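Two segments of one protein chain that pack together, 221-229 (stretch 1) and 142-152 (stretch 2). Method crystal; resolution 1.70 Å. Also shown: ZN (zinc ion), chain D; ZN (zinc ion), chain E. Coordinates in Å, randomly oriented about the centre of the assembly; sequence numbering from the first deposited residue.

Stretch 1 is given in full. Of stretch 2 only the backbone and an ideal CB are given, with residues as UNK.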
# COMPACT_ATOMS: atom_id res chain seq x y z
N ASN A 221 4.52 -11.56 6.77
CA ASN A 221 3.12 -11.39 7.14
C ASN A 221 2.44 -12.57 7.82
O ASN A 221 2.93 -13.70 7.79
CB ASN A 221 2.32 -11.01 5.89
CG ASN A 221 2.74 -9.66 5.33
OD1 ASN A 221 2.25 -8.62 5.74
ND2 ASN A 221 3.68 -9.68 4.37
N SER A 222 1.28 -12.28 8.42
CA SER A 222 0.44 -13.27 9.07
C SER A 222 -0.99 -12.92 8.67
O SER A 222 -1.26 -11.79 8.25
CB SER A 222 0.60 -13.23 10.59
OG SER A 222 0.37 -11.93 11.10
N ASP A 223 -1.91 -13.86 8.79
CA ASP A 223 -3.29 -13.63 8.38
C ASP A 223 -4.19 -14.58 9.15
O ASP A 223 -3.96 -15.79 9.15
CB ASP A 223 -3.38 -13.89 6.87
CG ASP A 223 -4.63 -13.33 6.24
OD1 ASP A 223 -5.52 -12.84 6.96
OD2 ASP A 223 -4.72 -13.39 5.00
N ILE A 224 -5.21 -14.03 9.80
CA ILE A 224 -6.13 -14.86 10.58
C ILE A 224 -7.53 -14.27 10.61
O ILE A 224 -7.70 -13.05 10.60
CB ILE A 224 -5.60 -15.01 12.04
CG1 ILE A 224 -6.48 -15.97 12.83
CG2 ILE A 224 -5.58 -13.65 12.73
CD1 ILE A 224 -6.02 -16.19 14.27
N THR A 225 -8.54 -15.13 10.63
CA THR A 225 -9.93 -14.69 10.72
C THR A 225 -10.69 -15.58 11.69
O THR A 225 -10.62 -16.81 11.61
CB THR A 225 -10.71 -14.77 9.38
OG1 THR A 225 -10.07 -13.97 8.38
CG2 THR A 225 -12.14 -14.25 9.57
N ARG A 226 -11.40 -14.96 12.62
CA ARG A 226 -12.23 -15.70 13.56
C ARG A 226 -13.58 -14.99 13.56
O ARG A 226 -13.64 -13.78 13.42
CB ARG A 226 -11.64 -15.70 14.97
CG ARG A 226 -10.39 -16.55 15.12
CD ARG A 226 -10.70 -18.04 14.99
NE ARG A 226 -9.48 -18.85 15.11
CZ ARG A 226 -8.64 -19.09 14.11
NH1 ARG A 226 -8.88 -18.62 12.89
NH2 ARG A 226 -7.54 -19.80 14.34
N THR A 227 -14.65 -15.76 13.71
CA THR A 227 -15.98 -15.16 13.75
C THR A 227 -16.59 -15.51 15.09
O THR A 227 -16.47 -16.64 15.55
CB THR A 227 -16.87 -15.71 12.61
OG1 THR A 227 -16.32 -15.34 11.34
CG2 THR A 227 -18.29 -15.13 12.72
N ILE A 228 -17.23 -14.53 15.71
CA ILE A 228 -17.88 -14.74 17.00
C ILE A 228 -19.29 -14.16 16.92
O ILE A 228 -19.69 -13.60 15.90
CB ILE A 228 -17.13 -14.02 18.16
CG1 ILE A 228 -17.12 -12.51 17.93
CG2 ILE A 228 -15.70 -14.55 18.27
CD1 ILE A 228 -16.50 -11.71 19.06
N VAL A 229 -20.05 -14.32 18.00
CA VAL A 229 -21.40 -13.77 18.07
C VAL A 229 -21.48 -13.06 19.41
O VAL A 229 -21.02 -13.59 20.42
CB VAL A 229 -22.50 -14.85 18.03
CG1 VAL A 229 -23.86 -14.21 18.28
CG2 VAL A 229 -22.50 -15.56 16.68
N UNK A 142 1.61 -12.89 17.03
CA UNK A 142 1.17 -11.52 17.27
C UNK A 142 -0.28 -11.37 16.79
O UNK A 142 -1.09 -10.69 17.43
CB UNK A 142 2.09 -10.52 16.56
N UNK A 143 -0.60 -12.02 15.67
CA UNK A 143 -1.96 -11.95 15.13
C UNK A 143 -2.92 -12.65 16.09
O UNK A 143 -4.04 -12.18 16.31
CB UNK A 143 -2.03 -12.58 13.74
N UNK A 144 -2.50 -13.78 16.64
CA UNK A 144 -3.33 -14.52 17.59
C UNK A 144 -3.65 -13.64 18.79
O UNK A 144 -4.78 -13.59 19.27
CB UNK A 144 -2.63 -15.80 18.04
N UNK A 145 -2.63 -12.93 19.29
CA UNK A 145 -2.82 -12.05 20.44
C UNK A 145 -3.81 -10.94 20.10
O UNK A 145 -4.61 -10.52 20.93
CB UNK A 145 -1.48 -11.45 20.89
N UNK A 146 -3.74 -10.46 18.85
CA UNK A 146 -4.63 -9.39 18.42
C UNK A 146 -6.08 -9.87 18.35
O UNK A 146 -6.99 -9.16 18.76
CB UNK A 146 -4.19 -8.85 17.06
N UNK A 147 -6.28 -11.08 17.84
CA UNK A 147 -7.62 -11.63 17.74
C UNK A 147 -8.22 -11.84 19.13
O UNK A 147 -9.40 -11.55 19.36
CB UNK A 147 -7.60 -12.95 16.96
N UNK A 148 -7.42 -12.34 20.06
CA UNK A 148 -7.90 -12.56 21.42
C UNK A 148 -8.26 -11.23 22.06
O UNK A 148 -9.24 -11.14 22.80
CB UNK A 148 -6.85 -13.29 22.26
N UNK A 149 -7.47 -10.20 21.79
CA UNK A 149 -7.74 -8.88 22.34
C UNK A 149 -9.02 -8.33 21.73
O UNK A 149 -9.81 -7.67 22.41
CB UNK A 149 -6.57 -7.93 22.09
N UNK A 150 -9.24 -8.60 20.44
CA UNK A 150 -10.43 -8.11 19.76
C UNK A 150 -11.68 -8.73 20.38
O UNK A 150 -12.67 -8.04 20.62
CB UNK A 150 -10.36 -8.42 18.26
N UNK A 151 -11.62 -10.03 20.62
CA UNK A 151 -12.75 -10.75 21.21
C UNK A 151 -13.12 -10.16 22.57
O UNK A 151 -14.29 -10.00 22.89
CB UNK A 151 -12.42 -12.24 21.35
N UNK A 152 -12.10 -9.83 23.36
CA UNK A 152 -12.32 -9.27 24.69
C UNK A 152 -12.86 -7.84 24.62
O UNK A 152 -13.63 -7.41 25.48
CB UNK A 152 -11.02 -9.30 25.49
ZN ZN D . -7.45 -12.75 6.39
ZN ZN E . -6.30 -14.29 3.90

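Stretch 2 is helical throughout and runs alongside the strand 224-229 in nearly the same direction, the axes inclined by 23° and 9.2 Å apart at closest approach. Alternate strand residues, Ile224, Arg226 and Ile228, direct their CA-to-CB bonds toward the helix, as does Ser222 just before the strand.

At position 142 the CA-to-CB bond points sideways and nothing of stretch 1 lies within 5.5 Å of the ideal CB, so stretch 1 sets little limit on the choice. The residue is Ile142, which makes no contact here.

Position 143 is far more restricted. Its CB points toward stretch 1 and, as an ideal atom, already sits 3.6 Å from Ser222 OG and 3.8 Å from Ile224 CG2. A small side chain suits such a place, alanine or perhaps serine. It is Ala143; Ala143 CB meets Ser222 OG at 3.6 Å and packs on Ile224 CG2 at 3.9 Å.

At 144 the bond is directed sideways, with Ile224 CD1 5.1 Å from the ideal CB. A medium or long side chain could reach back to that methyl, and an apolar or a polar one would be plausible. Asp144 occupies it; chi1 of -83° brings Asp144 OD1 to 3.2 Å from Ile224 CD1, a close contact but not a polar pairing, and both carboxylate oxygens are hydrogen-bonded elsewhere in the structure.

Positions 145 and 146 have no neighbour in stretch 1 near their ideal CB atoms, leaving many helix-compatible residues possible. They are Lys145 and Ala146.

Position 147, one turn after 143, again points toward the strand. Its ideal CB is 4.5 Å from Ile224 CD1 and 4.9 Å from Arg226 CG, leaving space for a modest apolar group against aliphatic carbon; valine, isoleucine or leucine could serve. The residue is Val147, with chi1 at 173°. Its two methyls spread along the strand: Val147 CG2 lies 3.4 Å from Ile224 CG2 and Val147 CG1 3.8 Å from Arg226 CG. The arginine thus offers its aliphatic stem, while Arg226 NH1 donates a hydrogen bond to Thr225 O at 2.8 Å.

Positions 148, 149 and 150 find nothing of stretch 1 close by, although CB at 150 points toward it; as far as stretch 1 is concerned, any side chain a helix tolerates would fit. They hold Met148, Ala149 and Ala150.

At 151 the bond is sideways, but Ile228 CD1 is 4.7 Å from the ideal CB, which favours a branched or longer apolar side chain. Ile151 fills it, Ile151 CG1 lying 4.2 Å from Ile228 CG2.

Position 152 points away and could readily be polar; it is Glu152, without contact.

Stretch 2 142-152: IADKAVMAAIE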
# COMPACT_ATOMS: atom_id res chain seq x y z
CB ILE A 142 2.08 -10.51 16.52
CG1 ILE A 142 3.47 -10.52 17.15
CG2 ILE A 142 1.47 -9.10 16.58
CD1 ILE A 142 4.47 -9.62 16.46
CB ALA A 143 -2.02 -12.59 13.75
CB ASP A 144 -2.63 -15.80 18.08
CG ASP A 144 -2.79 -16.97 17.11
OD1 ASP A 144 -3.89 -17.12 16.54
OD2 ASP A 144 -1.82 -17.74 16.95
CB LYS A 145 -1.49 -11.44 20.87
CG LYS A 145 -0.56 -12.42 21.57
CD LYS A 145 0.74 -11.76 21.97
CE LYS A 145 1.61 -12.72 22.75
NZ LYS A 145 2.89 -12.09 23.17
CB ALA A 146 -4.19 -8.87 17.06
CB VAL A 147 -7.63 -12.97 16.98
CG1 VAL A 147 -9.02 -13.60 17.04
CG2 VAL A 147 -7.22 -12.74 15.53
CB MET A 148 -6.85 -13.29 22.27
CG MET A 148 -6.61 -14.74 21.86
SD MET A 148 -8.10 -15.77 21.87
CE MET A 148 -8.32 -16.05 23.66
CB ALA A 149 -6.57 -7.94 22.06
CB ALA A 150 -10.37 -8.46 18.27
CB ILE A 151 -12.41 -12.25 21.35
CG1 ILE A 151 -12.28 -12.87 19.95
CG2 ILE A 151 -13.49 -12.97 22.15
CD1 ILE A 151 -11.84 -14.33 19.96
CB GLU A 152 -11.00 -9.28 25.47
CG GLU A 152 -11.15 -9.07 26.97
CD GLU A 152 -11.94 -10.17 27.64
OE1 GLU A 152 -11.70 -11.36 27.31
OE2 GLU A 152 -12.80 -9.86 28.49
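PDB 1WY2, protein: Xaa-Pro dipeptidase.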